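Local coordinates for protein histidinol dehydrogenase (Elizabethkingia anophelis NUHP1, PDB 6AN0) that probably catalyses the two successive NAD-dependent oxidations that turn L-histidinol into L-histidine, the last step of histidine biosynthesis, with a zinc ion in each subunit, at residues A[43-46]-A[51-54]; A[131-136]-A[142-147]; A[197-200]-A[205-208]; A[210-215]-A[222-227]. All blocks are in the same frame, centred on the assembly; numbering follows the deposited sequence.

Interaction 1 (A[43-46]-A[51-54]); sequences EDIK and KALI
Ala52 presses its methyl group against the backbone of Asp44, with Ala52 CB 3.4 Å from Asp44 O. This is the tight part of the contact, and it illustrates how a small side chain lets consecutive helices come close: the CA atoms of Ile45 and Ala52 are 5.5 Å apart. Ile45 closes the buried flank with its longer branch. Its CG1 stands beside the backbone N (chi1 -70°), and a second bend of the same sense (chi2 -69°) brings Ile45 CD1 to the boundary between Ala52 and Leu53, 4.0 Å from Ala52 CB and 4.1 Å from Leu53 CG. One methyl thus serves two neighbouring residues of 51-54.

The side chain of Asp44 lies on the looser, partly solvent-exposed flank. Asp44 CB approaches Ala52 CB to 4.2 Å, while the carboxylate passes 51-54 by and hydrogen-bonds through OD2 to Tyr56 OH, one turn further along the second helix. That polar link ties together the same two helices that the apolar side chains join.

The contact closes the short turn between helices 35-48 and 50-61. Beyond it, Leu53 continues the packing onto Ala198 of helix 192-201 and onto Ile68, Ala190 and Ile206 in the adjoining loops.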
ATOM      1  N   GLU A  43     -21.650 -12.273   6.570  1.00 24.92           N
ATOM      2  CA  GLU A  43     -23.070 -12.257   6.221  1.00 24.18           C
ATOM      3  C   GLU A  43     -23.930 -11.928   7.438  1.00 28.30           C
ATOM      4  O   GLU A  43     -24.883 -11.141   7.343  1.00 26.93           O
ATOM      5  CB  GLU A  43     -23.476 -13.609   5.629  1.00 30.21           C
ATOM      6  N   ASP A  44     -23.601 -12.521   8.594  1.00 26.69           N
ATOM      7  CA  ASP A  44     -24.307 -12.211   9.833  1.00 25.85           C
ATOM      8  C   ASP A  44     -24.138 -10.743  10.223  1.00 28.88           C
ATOM      9  O   ASP A  44     -25.095 -10.102  10.679  1.00 26.84           O
ATOM     10  CB  ASP A  44     -23.808 -13.122  10.957  1.00 25.40           C
ATOM     11  CG  ASP A  44     -24.327 -14.554  10.842  1.00 36.48           C
ATOM     12  OD1 ASP A  44     -25.361 -14.772  10.181  1.00 33.55           O
ATOM     13  OD2 ASP A  44     -23.700 -15.465  11.428  1.00 31.73           O
ATOM     14  N   ILE A  45     -22.928 -10.188  10.066  1.00 23.83           N
ATOM     15  CA  ILE A  45     -22.726  -8.772  10.388  1.00 25.89           C
ATOM     16  C   ILE A  45     -23.542  -7.896   9.446  1.00 28.02           C
ATOM     17  O   ILE A  45     -24.146  -6.903   9.860  1.00 25.99           O
ATOM     18  CB  ILE A  45     -21.226  -8.401  10.327  1.00 24.56           C
ATOM     19  CG1 ILE A  45     -20.443  -9.028  11.484  1.00 22.23           C
ATOM     20  CG2 ILE A  45     -21.029  -6.855  10.285  1.00 25.59           C
ATOM     21  CD1 ILE A  45     -20.759  -8.444  12.869  1.00 26.45           C
ATOM     22  N   LYS A  46     -23.561  -8.248   8.158  1.00 28.35           N
ATOM     23  CA  LYS A  46     -24.350  -7.496   7.183  1.00 33.72           C
ATOM     24  C   LYS A  46     -25.841  -7.547   7.498  1.00 33.66           C
ATOM     25  O   LYS A  46     -26.544  -6.536   7.367  1.00 32.49           O
ATOM     26  CB  LYS A  46     -24.099  -8.047   5.781  1.00 37.15           C
ATOM     27  CG  LYS A  46     -23.925  -7.005   4.704  1.00 53.68           C
ATOM     28  CD  LYS A  46     -23.497  -7.683   3.411  1.00 57.99           C
ATOM     29  CE  LYS A  46     -22.335  -8.642   3.666  1.00 57.02           C
ATOM     30  NZ  LYS A  46     -22.062  -9.550   2.514  1.00 60.84           N
ATOM     31  N   LYS A  51     -26.685  -6.825  16.536  1.00 27.64           N
ATOM     32  CA  LYS A  51     -27.134  -8.061  17.172  1.00 31.01           C
ATOM     33  C   LYS A  51     -26.143  -9.184  16.918  1.00 34.56           C
ATOM     34  O   LYS A  51     -25.871  -9.994  17.813  1.00 32.70           O
ATOM     35  CB  LYS A  51     -28.527  -8.443  16.683  1.00 33.10           C
ATOM     36  CG  LYS A  51     -29.639  -7.600  17.283  1.00 32.21           C
ATOM     37  CD  LYS A  51     -31.012  -8.094  16.854  1.00 43.58           C
ATOM     38  CE  LYS A  51     -31.195  -7.973  15.356  1.00 53.51           C
ATOM     39  NZ  LYS A  51     -32.601  -8.251  14.943  1.00 69.86           N
ATOM     40  N   ALA A  52     -25.576  -9.232  15.707  1.00 29.78           N
ATOM     41  CA  ALA A  52     -24.524 -10.200  15.412  1.00 30.20           C
ATOM     42  C   ALA A  52     -23.285  -9.957  16.269  1.00 31.13           C
ATOM     43  O   ALA A  52     -22.702 -10.909  16.807  1.00 26.02           O
ATOM     44  CB  ALA A  52     -24.165 -10.148  13.925  1.00 31.71           C
ATOM     45  N   LEU A  53     -22.855  -8.691  16.398  1.00 26.08           N
ATOM     46  CA  LEU A  53     -21.719  -8.379  17.261  1.00 26.10           C
ATOM     47  C   LEU A  53     -21.937  -8.908  18.673  1.00 25.20           C
ATOM     48  O   LEU A  53     -21.057  -9.555  19.255  1.00 30.79           O
ATOM     49  CB  LEU A  53     -21.474  -6.868  17.305  1.00 29.90           C
ATOM     50  CG  LEU A  53     -20.441  -6.278  16.367  1.00 37.87           C
ATOM     51  CD1 LEU A  53     -20.401  -4.780  16.579  1.00 32.06           C
ATOM     52  CD2 LEU A  53     -19.060  -6.913  16.585  1.00 34.27           C
ATOM     53  N   ILE A  54     -23.118  -8.656  19.234  1.00 24.05           N
ATOM     54  CA  ILE A  54     -23.390  -9.120  20.587  1.00 26.58           C
ATOM     55  C   ILE A  54     -23.442 -10.644  20.628  1.00 32.61           C
ATOM     56  O   ILE A  54     -22.896 -11.263  21.545  1.00 27.38           O
ATOM     57  CB  ILE A  54     -24.680  -8.464  21.119  1.00 35.12           C
ATOM     58  CG1 ILE A  54     -24.398  -6.982  21.411  1.00 37.34           C
ATOM     59  CG2 ILE A  54     -25.198  -9.183  22.369  1.00 39.07           C
ATOM     60  CD1 ILE A  54     -25.607  -6.143  21.690  1.00 40.98           C
TER

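Interaction 2 (A[131-136]-A[142-147]); sequences IYIPGG and STVLML
Ile131, near the end of its strand, meets Leu147 of the following helix along both of its branches. The isoleucine and leucine side chains run antiparallel alongside each other: Ile131 CG2 meets the end of the leucine, 3.8 Å from Leu147 CD1, and Ile131 CD1 its base, 4.0 Å from Leu147 CB. Tyr132 shows the alternation of a strand: it points away from the helix, its OH hydrogen-bonded to Gly192 N, and it is predicted to bind NAD. Ile133 faces the helix again. With CG1 beside the backbone N (chi1 -58°) and a further bend at chi2, Ile133 CD1 comes 3.7 Å from Thr143 CG2 and 3.9 Å from Val144 CG2. Its side chain runs counter to that of Thr143 but lies nearly perpendicular to that of Val144. Thr143 offers its methyl here and keeps OG1 for a hydrogen bond with His371 NE2.

Strand 117-132 and helix 142-154 are the first two elements of a beta-alpha-beta unit that strand 158-163 completes. Ile133 and Val144 both rest on Leu161 of that strand, and helix 173-181 adds Ile175 beside Ile133 and Thr178 and Ala179 beside Val144.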
ATOM      1  N   ILE A 131      -8.805   0.333  13.982  1.00 16.71           N
ATOM      2  CA  ILE A 131      -7.656  -0.276  14.655  1.00 15.39           C
ATOM      3  C   ILE A 131      -8.151  -1.488  15.432  1.00 20.74           C
ATOM      4  O   ILE A 131      -9.078  -1.370  16.241  1.00 19.17           O
ATOM      5  CB  ILE A 131      -6.950   0.713  15.608  1.00 18.40           C
ATOM      6  CG1 ILE A 131      -6.354   1.894  14.829  1.00 18.14           C
ATOM      7  CG2 ILE A 131      -5.857  -0.011  16.415  1.00 17.46           C
ATOM      8  CD1 ILE A 131      -5.950   3.094  15.740  1.00 21.16           C
ATOM      9  N   TYR A 132      -7.525  -2.637  15.196  1.00 16.92           N
ATOM     10  CA  TYR A 132      -7.802  -3.859  15.942  1.00 17.24           C
ATOM     11  C   TYR A 132      -6.690  -4.119  16.948  1.00 21.97           C
ATOM     12  O   TYR A 132      -5.513  -4.118  16.577  1.00 24.48           O
ATOM     13  CB  TYR A 132      -7.918  -5.055  14.997  1.00 19.13           C
ATOM     14  CG  TYR A 132      -8.303  -6.272  15.787  1.00 21.36           C
ATOM     15  CD1 TYR A 132      -9.605  -6.418  16.242  1.00 26.50           C
ATOM     16  CD2 TYR A 132      -7.358  -7.215  16.168  1.00 20.23           C
ATOM     17  CE1 TYR A 132      -9.980  -7.498  17.013  1.00 29.27           C
ATOM     18  CE2 TYR A 132      -7.739  -8.321  16.947  1.00 26.34           C
ATOM     19  CZ  TYR A 132      -9.050  -8.440  17.361  1.00 28.99           C
ATOM     20  OH  TYR A 132      -9.469  -9.512  18.126  1.00 29.22           O
ATOM     21  N   ILE A 133      -7.062  -4.381  18.206  1.00 20.11           N
ATOM     22  CA  ILE A 133      -6.108  -4.675  19.266  1.00 18.42           C
ATOM     23  C   ILE A 133      -6.512  -5.986  19.929  1.00 23.54           C
ATOM     24  O   ILE A 133      -7.574  -6.054  20.556  1.00 23.89           O
ATOM     25  CB  ILE A 133      -6.037  -3.555  20.321  1.00 20.06           C
ATOM     26  CG1 ILE A 133      -5.668  -2.202  19.683  1.00 25.33           C
ATOM     27  CG2 ILE A 133      -5.072  -3.928  21.442  1.00 24.05           C
ATOM     28  CD1 ILE A 133      -4.240  -2.127  19.192  1.00 30.04           C
ATOM     29  N   PRO A 134      -5.708  -7.047  19.839  1.00 24.47           N
ATOM     30  CA  PRO A 134      -6.068  -8.295  20.531  1.00 26.64           C
ATOM     31  C   PRO A 134      -6.190  -8.077  22.031  1.00 27.40           C
ATOM     32  O   PRO A 134      -5.597  -7.160  22.602  1.00 27.77           O
ATOM     33  CB  PRO A 134      -4.902  -9.239  20.201  1.00 28.59           C
ATOM     34  CG  PRO A 134      -4.334  -8.696  18.909  1.00 27.59           C
ATOM     35  CD  PRO A 134      -4.462  -7.186  19.061  1.00 24.79           C
ATOM     36  N   GLY A 135      -6.977  -8.941  22.670  1.00 25.67           N
ATOM     37  CA  GLY A 135      -7.165  -8.922  24.104  1.00 26.63           C
ATOM     38  C   GLY A 135      -6.249  -9.892  24.822  1.00 32.87           C
ATOM     39  O   GLY A 135      -5.128 -10.172  24.378  1.00 35.87           O
ATOM     40  N   GLY A 136      -6.736 -10.424  25.941  1.00 34.13           N
ATOM     41  CA  GLY A 136      -5.959 -11.317  26.782  1.00 34.80           C
ATOM     42  C   GLY A 136      -5.494 -10.624  28.048  1.00 42.01           C
ATOM     43  O   GLY A 136      -5.723  -9.430  28.271  1.00 41.72           O
ATOM     44  N   SER A 142       1.082  -0.898  23.720  1.00 24.52           N
ATOM     45  CA  SER A 142       2.030  -0.130  22.910  1.00 22.61           C
ATOM     46  C   SER A 142       1.558  -0.024  21.460  1.00 24.55           C
ATOM     47  O   SER A 142       1.830   0.976  20.782  1.00 23.07           O
ATOM     48  CB  SER A 142       3.423  -0.767  22.986  1.00 28.52           C
ATOM     49  OG  SER A 142       3.388  -2.135  22.578  1.00 32.62           O
ATOM     50  N   THR A 143       0.839  -1.034  20.966  1.00 21.94           N
ATOM     51  CA  THR A 143       0.319  -0.954  19.603  1.00 18.08           C
ATOM     52  C   THR A 143      -0.694   0.176  19.447  1.00 22.43           C
ATOM     53  O   THR A 143      -0.832   0.742  18.355  1.00 20.73           O
ATOM     54  CB  THR A 143      -0.292  -2.304  19.219  1.00 27.22           C
ATOM     55  OG1 THR A 143       0.721  -3.302  19.337  1.00 25.71           O
ATOM     56  CG2 THR A 143      -0.802  -2.295  17.776  1.00 27.94           C
ATOM     57  N   VAL A 144      -1.416   0.518  20.518  1.00 21.48           N
ATOM     58  CA  VAL A 144      -2.327   1.659  20.457  1.00 23.06           C
ATOM     59  C   VAL A 144      -1.563   2.931  20.102  1.00 20.39           C
ATOM     60  O   VAL A 144      -1.992   3.713  19.244  1.00 20.91           O
ATOM     61  CB  VAL A 144      -3.093   1.812  21.783  1.00 27.74           C
ATOM     62  CG1 VAL A 144      -3.965   3.055  21.742  1.00 19.60           C
ATOM     63  CG2 VAL A 144      -3.929   0.560  22.061  1.00 23.42           C
ATOM     64  N   LEU A 145      -0.415   3.156  20.754  1.00 20.16           N
ATOM     65  CA  LEU A 145       0.407   4.321  20.412  1.00 19.80           C
ATOM     66  C   LEU A 145       0.888   4.266  18.968  1.00 24.61           C
ATOM     67  O   LEU A 145       0.868   5.282  18.258  1.00 21.49           O
ATOM     68  CB  LEU A 145       1.620   4.421  21.345  1.00 15.95           C
ATOM     69  CG  LEU A 145       1.354   4.665  22.826  1.00 24.52           C
ATOM     70  CD1 LEU A 145       2.671   4.672  23.600  1.00 27.61           C
ATOM     71  CD2 LEU A 145       0.584   5.971  23.019  1.00 25.21           C
ATOM     72  N   MET A 146       1.338   3.090  18.522  1.00 19.90           N
ATOM     73  CA  MET A 146       1.965   2.956  17.207  1.00 19.53           C
ATOM     74  C   MET A 146       0.992   3.241  16.066  1.00 23.90           C
ATOM     75  O   MET A 146       1.410   3.677  14.984  1.00 20.85           O
ATOM     76  CB  MET A 146       2.532   1.542  17.035  1.00 18.35           C
ATOM     77  CG  MET A 146       3.664   1.182  17.990  1.00 22.08           C
ATOM     78  SD  MET A 146       5.131   2.202  17.702  1.00 25.61           S
ATOM     79  CE  MET A 146       6.129   1.829  19.154  1.00 23.30           C
ATOM     80  N   LEU A 147      -0.287   2.936  16.253  1.00 19.58           N
ATOM     81  CA  LEU A 147      -1.279   3.123  15.202  1.00 18.25           C
ATOM     82  C   LEU A 147      -2.114   4.372  15.411  1.00 19.48           C
ATOM     83  O   LEU A 147      -2.444   5.059  14.439  1.00 22.14           O
ATOM     84  CB  LEU A 147      -2.203   1.903  15.118  1.00 21.32           C
ATOM     85  CG  LEU A 147      -1.457   0.590  14.880  1.00 21.75           C
ATOM     86  CD1 LEU A 147      -2.437  -0.580  14.884  1.00 22.32           C
ATOM     87  CD2 LEU A 147      -0.662   0.607  13.568  1.00 21.04           C
TER

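Interaction 3 (A[197-200]-A[205-208]); sequences GAMT and TIEK
Ala198 and Ile206 meet methyl to methyl, Ala198 CB 3.9 Å from Ile206 CD1, at the apolar end of this contact. The other branch of the isoleucine, Ile206 CG2, lies 4.1 Å from Ala198 O and 4.3 Å from Met199 CG, so a single side chain packs along two successive residues of the helix. Further along, Lys208 contributes its backbone and the carbon part of its chain. Lys208 CA lies 3.4 Å from Met199 O, and its CG sits between the backbone N and the carbonyl carbon (chi1 78°), a setting that leads the chain past the last turn of the helix. Lys208 CD thereby passes Thr200 O at 3.7 Å.

These segments form the return from helix 192-201 to strand 211-213. That connection carries the chain from strand 186-189 at one end of a run of parallel strands, past 158-163 and 117-132, to their far side, an order consistent with a Rossmann-like domain.

In the next shell, Thr203 shapes the turn: its OG1 receives hydrogen bonds from the backbone N atoms of Thr205 and Ile206, the first of them making an ST turn. On the helix side, Thr200 OG1 bonds back to Ile196 O. Leu53 of helix 50-61 lies against both Ala198 and Ile206, while Tyr188 of strand 186-189 backs Ile206.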
ATOM      1  N   GLY A 197     -15.447  -7.572  10.610  1.00 23.69           N
ATOM      2  CA  GLY A 197     -16.642  -7.406   9.795  1.00 19.82           C
ATOM      3  C   GLY A 197     -17.400  -6.141  10.143  1.00 24.54           C
ATOM      4  O   GLY A 197     -17.894  -5.432   9.257  1.00 24.22           O
ATOM      5  N   ALA A 198     -17.476  -5.822  11.438  1.00 18.92           N
ATOM      6  CA  ALA A 198     -18.134  -4.590  11.852  1.00 21.28           C
ATOM      7  C   ALA A 198     -17.425  -3.366  11.269  1.00 18.27           C
ATOM      8  O   ALA A 198     -18.077  -2.421  10.811  1.00 22.32           O
ATOM      9  CB  ALA A 198     -18.193  -4.520  13.375  1.00 22.18           C
ATOM     10  N   MET A 199     -16.096  -3.365  11.261  1.00 18.22           N
ATOM     11  CA  MET A 199     -15.397  -2.225  10.668  1.00 20.30           C
ATOM     12  C   MET A 199     -15.436  -2.246   9.148  1.00 22.59           C
ATOM     13  O   MET A 199     -15.271  -1.197   8.520  1.00 24.18           O
ATOM     14  CB  MET A 199     -13.953  -2.167  11.161  1.00 20.61           C
ATOM     15  CG  MET A 199     -13.863  -1.871  12.673  1.00 18.90           C
ATOM     16  SD  MET A 199     -12.168  -1.656  13.269  1.00 23.98           S
ATOM     17  CE  MET A 199     -11.551  -3.339  13.232  1.00 23.67           C
ATOM     18  N   THR A 200     -15.692  -3.405   8.547  1.00 20.86           N
ATOM     19  CA  THR A 200     -15.766  -3.502   7.093  1.00 20.88           C
ATOM     20  C   THR A 200     -17.123  -3.057   6.566  1.00 23.73           C
ATOM     21  O   THR A 200     -17.197  -2.328   5.571  1.00 24.71           O
ATOM     22  CB  THR A 200     -15.461  -4.940   6.668  1.00 27.28           C
ATOM     23  OG1 THR A 200     -14.111  -5.259   7.024  1.00 22.53           O
ATOM     24  CG2 THR A 200     -15.688  -5.156   5.160  1.00 28.49           C
ATOM     25  N   THR A 205     -23.810   0.816  15.668  1.00 29.24           N
ATOM     26  CA  THR A 205     -22.904   1.445  16.625  1.00 31.48           C
ATOM     27  C   THR A 205     -21.541   1.791  16.038  1.00 39.48           C
ATOM     28  O   THR A 205     -20.923   2.772  16.470  1.00 34.79           O
ATOM     29  CB  THR A 205     -22.717   0.534  17.844  1.00 31.88           C
ATOM     30  OG1 THR A 205     -24.001   0.247  18.416  1.00 30.64           O
ATOM     31  CG2 THR A 205     -21.846   1.190  18.908  1.00 32.32           C
ATOM     32  N   ILE A 206     -21.063   1.038  15.053  1.00 35.26           N
ATOM     33  CA  ILE A 206     -19.708   1.195  14.532  1.00 26.44           C
ATOM     34  C   ILE A 206     -19.812   1.670  13.090  1.00 32.88           C
ATOM     35  O   ILE A 206     -20.326   0.950  12.228  1.00 31.99           O
ATOM     36  CB  ILE A 206     -18.913  -0.112  14.642  1.00 24.32           C
ATOM     37  CG1 ILE A 206     -18.870  -0.568  16.112  1.00 26.75           C
ATOM     38  CG2 ILE A 206     -17.503   0.043  14.045  1.00 23.35           C
ATOM     39  CD1 ILE A 206     -18.233  -1.945  16.353  1.00 26.48           C
ATOM     40  N   GLU A 207     -19.340   2.889  12.824  1.00 26.48           N
ATOM     41  CA  GLU A 207     -19.253   3.366  11.450  1.00 31.64           C
ATOM     42  C   GLU A 207     -18.130   2.629  10.730  1.00 29.63           C
ATOM     43  O   GLU A 207     -17.089   2.327  11.318  1.00 29.95           O
ATOM     44  CB  GLU A 207     -19.001   4.871  11.406  1.00 32.80           C
ATOM     45  N   LYS A 208     -18.339   2.339   9.452  1.00 25.35           N
ATOM     46  CA  LYS A 208     -17.375   1.505   8.758  1.00 24.82           C
ATOM     47  C   LYS A 208     -16.104   2.283   8.453  1.00 27.07           C
ATOM     48  O   LYS A 208     -16.125   3.500   8.226  1.00 23.55           O
ATOM     49  CB  LYS A 208     -17.965   0.924   7.475  1.00 30.03           C
ATOM     50  CG  LYS A 208     -18.057   1.843   6.288  1.00 31.07           C
ATOM     51  CD  LYS A 208     -18.675   1.084   5.100  1.00 41.26           C
ATOM     52  CE  LYS A 208     -18.952   1.995   3.918  1.00 48.87           C
ATOM     53  NZ  LYS A 208     -17.714   2.694   3.479  1.00 49.55           N
TER

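Interaction 4 (A[210-215]-A[222-227]); sequences DKIFGP and AAKQIA. With EDO (1,2-ethanediol), chain D.
Lys224 and Gly214 make the one hydrogen bond between the two segments, a charged side chain gripping a backbone carbonyl. Lys224 NZ lies 2.8 Å from Gly214 O, with an angle of 117° at the oxygen; the donor stands well above the carbonyl plane, 62° out of it. A bend at chi3 (68°) in an otherwise extended chain swings the amine to that position. The amine also forms a salt bridge with Asp235 OD1, and Asp235 OD2 accepts a hydrogen bond from Gly214 N. The carboxylate thus bridges the lysine and the very residue whose carbonyl the lysine holds, so that the peptide groups before and after Gly214 are each held by a polar partner. This buried charge therefore has both a counterion and a neutral acceptor.

Apolar contact is lighter. Ile212 turns toward the helix, and the lysine chain passes the end of the strand obliquely, Lys224 CE 4.4 Å from Ile212 CG2 and 4.1 Å from Ile212 O. Lys224 CD comes nearer to the loop, 3.7 Å from Gly214 O.

A third group concerns the opposite flank of the strand. Lys211, fully extended, hydrogen-bonds to Ser389 O and makes a weak bond, Lys211 NZ to O2 at 3.5 Å, to a 1,2-ethanediol probably left from crystallisation. At the start of the segment, Asp210 O accepts a hydrogen bond from Asn381 of the second subunit.

Strand 211-213, helix 218-227 and strand 233-234 form a beta-alpha-beta unit, here with a buried lysine clasping the loop that leads from strand to helix.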
ATOM      1  N   ASP A 210     -12.461   3.016   6.331  1.00 18.41           N
ATOM      2  CA  ASP A 210     -11.862   2.963   5.001  1.00 18.62           C
ATOM      3  C   ASP A 210     -10.616   2.091   4.963  1.00 17.46           C
ATOM      4  O   ASP A 210     -10.285   1.538   3.908  1.00 18.83           O
ATOM      5  CB  ASP A 210     -11.486   4.373   4.520  1.00 17.15           C
ATOM      6  CG  ASP A 210     -12.687   5.307   4.451  1.00 28.62           C
ATOM      7  OD1 ASP A 210     -12.617   6.424   5.015  1.00 25.37           O
ATOM      8  OD2 ASP A 210     -13.701   4.922   3.822  1.00 24.49           O
ATOM      9  N   LYS A 211      -9.918   1.972   6.091  1.00 18.06           N
ATOM     10  CA  LYS A 211      -8.690   1.189   6.185  1.00 16.06           C
ATOM     11  C   LYS A 211      -8.591   0.633   7.601  1.00 19.70           C
ATOM     12  O   LYS A 211      -8.868   1.348   8.570  1.00 19.58           O
ATOM     13  CB  LYS A 211      -7.459   2.044   5.839  1.00 15.17           C
ATOM     14  CG  LYS A 211      -6.154   1.262   5.713  1.00 19.65           C
ATOM     15  CD  LYS A 211      -5.071   2.113   5.007  1.00 19.18           C
ATOM     16  CE  LYS A 211      -3.738   1.376   4.901  1.00 17.11           C
ATOM     17  NZ  LYS A 211      -2.752   2.167   4.061  1.00 17.51           N
ATOM     18  N   ILE A 212      -8.197  -0.641   7.714  1.00 16.41           N
ATOM     19  CA  ILE A 212      -8.105  -1.341   8.997  1.00 16.17           C
ATOM     20  C   ILE A 212      -6.651  -1.711   9.270  1.00 18.44           C
ATOM     21  O   ILE A 212      -5.974  -2.268   8.399  1.00 20.28           O
ATOM     22  CB  ILE A 212      -8.997  -2.597   9.005  1.00 23.98           C
ATOM     23  CG1 ILE A 212     -10.478  -2.202   8.856  1.00 20.70           C
ATOM     24  CG2 ILE A 212      -8.746  -3.441  10.265  1.00 19.42           C
ATOM     25  CD1 ILE A 212     -11.423  -3.389   8.516  1.00 18.52           C
ATOM     26  N   PHE A 213      -6.192  -1.426  10.492  1.00 18.93           N
ATOM     27  CA  PHE A 213      -4.821  -1.638  10.939  1.00 17.44           C
ATOM     28  C   PHE A 213      -4.783  -2.594  12.126  1.00 24.43           C
ATOM     29  O   PHE A 213      -5.697  -2.605  12.956  1.00 22.51           O
ATOM     30  CB  PHE A 213      -4.183  -0.329  11.404  1.00 20.03           C
ATOM     31  CG  PHE A 213      -3.957   0.666  10.315  1.00 20.15           C
ATOM     32  CD1 PHE A 213      -2.689   0.845   9.788  1.00 20.51           C
ATOM     33  CD2 PHE A 213      -5.009   1.435   9.827  1.00 22.02           C
ATOM     34  CE1 PHE A 213      -2.463   1.783   8.785  1.00 18.20           C
ATOM     35  CE2 PHE A 213      -4.790   2.371   8.825  1.00 23.33           C
ATOM     36  CZ  PHE A 213      -3.522   2.543   8.306  1.00 19.66           C
ATOM     37  N   GLY A 214      -3.689  -3.345  12.244  1.00 21.80           N
ATOM     38  CA  GLY A 214      -3.404  -4.091  13.454  1.00 22.54           C
ATOM     39  C   GLY A 214      -3.410  -5.597  13.239  1.00 24.54           C
ATOM     40  O   GLY A 214      -4.334  -6.147  12.645  1.00 28.21           O
ATOM     41  N   PRO A 215      -2.369  -6.284  13.699  1.00 33.02           N
ATOM     42  CA  PRO A 215      -2.315  -7.743  13.543  1.00 29.61           C
ATOM     43  C   PRO A 215      -3.153  -8.477  14.580  1.00 26.50           C
ATOM     44  O   PRO A 215      -3.565  -7.931  15.603  1.00 27.76           O
ATOM     45  CB  PRO A 215      -0.822  -8.057  13.717  1.00 32.15           C
ATOM     46  CG  PRO A 215      -0.316  -6.961  14.593  1.00 37.80           C
ATOM     47  CD  PRO A 215      -1.076  -5.732  14.153  1.00 39.43           C
ATOM     48  N   ALA A 222      -7.247 -13.782   8.323  1.00 25.46           N
ATOM     49  CA  ALA A 222      -8.067 -14.176   7.180  1.00 23.89           C
ATOM     50  C   ALA A 222      -9.203 -13.184   6.961  1.00 23.67           C
ATOM     51  O   ALA A 222      -9.554 -12.864   5.817  1.00 23.92           O
ATOM     52  CB  ALA A 222      -8.612 -15.594   7.382  1.00 24.51           C
ATOM     53  N   ALA A 223      -9.778 -12.668   8.050  1.00 21.37           N
ATOM     54  CA  ALA A 223     -10.878 -11.723   7.911  1.00 23.56           C
ATOM     55  C   ALA A 223     -10.409 -10.442   7.244  1.00 21.04           C
ATOM     56  O   ALA A 223     -11.094  -9.909   6.364  1.00 21.43           O
ATOM     57  CB  ALA A 223     -11.505 -11.418   9.274  1.00 24.18           C
ATOM     58  N   LYS A 224      -9.236  -9.935   7.642  1.00 20.70           N
ATOM     59  CA  LYS A 224      -8.701  -8.734   7.008  1.00 21.07           C
ATOM     60  C   LYS A 224      -8.411  -8.982   5.534  1.00 24.74           C
ATOM     61  O   LYS A 224      -8.667  -8.114   4.685  1.00 20.35           O
ATOM     62  CB  LYS A 224      -7.436  -8.276   7.737  1.00 19.33           C
ATOM     63  CG  LYS A 224      -7.705  -7.598   9.080  1.00 22.52           C
ATOM     64  CD  LYS A 224      -6.403  -7.336   9.845  1.00 23.91           C
ATOM     65  CE  LYS A 224      -5.554  -6.270   9.158  1.00 24.61           C
ATOM     66  NZ  LYS A 224      -4.247  -6.075   9.855  1.00 22.78           N
ATOM     67  N   GLN A 225      -7.884 -10.169   5.209  1.00 24.12           N
ATOM     68  CA  GLN A 225      -7.596 -10.493   3.814  1.00 25.39           C
ATOM     69  C   GLN A 225      -8.872 -10.507   2.981  1.00 27.70           C
ATOM     70  O   GLN A 225      -8.912  -9.949   1.876  1.00 23.68           O
ATOM     71  CB  GLN A 225      -6.867 -11.838   3.719  1.00 29.97           C
ATOM     72  N   ILE A 226      -9.931 -11.122   3.505  1.00 23.39           N
ATOM     73  CA  ILE A 226     -11.179 -11.225   2.757  1.00 20.06           C
ATOM     74  C   ILE A 226     -11.922  -9.892   2.735  1.00 21.56           C
ATOM     75  O   ILE A 226     -12.576  -9.561   1.733  1.00 23.26           O
ATOM     76  CB  ILE A 226     -12.022 -12.358   3.360  1.00 25.24           C
ATOM     77  CG1 ILE A 226     -11.369 -13.696   3.010  1.00 29.59           C
ATOM     78  CG2 ILE A 226     -13.482 -12.287   2.874  1.00 26.85           C
ATOM     79  CD1 ILE A 226     -11.950 -14.887   3.739  1.00 30.76           C
ATOM     80  N   ALA A 227     -11.810  -9.103   3.810  1.00 22.43           N
ATOM     81  CA  ALA A 227     -12.443  -7.786   3.866  1.00 20.91           C
ATOM     82  C   ALA A 227     -12.002  -6.896   2.710  1.00 22.32           C
ATOM     83  O   ALA A 227     -12.783  -6.066   2.236  1.00 23.54           O
ATOM     84  CB  ALA A 227     -12.120  -7.099   5.196  1.00 19.11           C
TER
HETATM   85  C1  EDO D 503       2.285  -0.041   5.415  0.65 28.30           C
HETATM   86  O1  EDO D 503       2.300   1.265   4.824  0.65 26.70           O
HETATM   87  C2  EDO D 503       0.938  -0.140   6.120  0.65 24.08           C
HETATM   88  O2  EDO D 503      -0.039   0.256   5.168  0.65  7.31           O

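In the fold
Interactions 2 and 4 lie on adjacent strands of one sheet, where Tyr132 N and Phe213 O, 2.9 Å apart, probably form a hydrogen bond. Interaction 3 meets interaction 4 through Thr200 OG1 and Ala227 CB at 3.3 Å, and lightly touches interaction 2 through Met199 SD beside Ile131. Interaction 1 lies furthest out, its centre about 10 Å from that of interaction 3, and joins it through Leu53 CD1 and Ile206 CD1 at 3.6 Å. Tyr132, predicted to bind NAD, belongs to interaction 2; Gln194, likewise predicted, has its side chain about 4 Å from that of Leu53. Interaction 2 approaches the zinc ion held by His266 and Asp364, with the Thr143 side chain about 9 Å away.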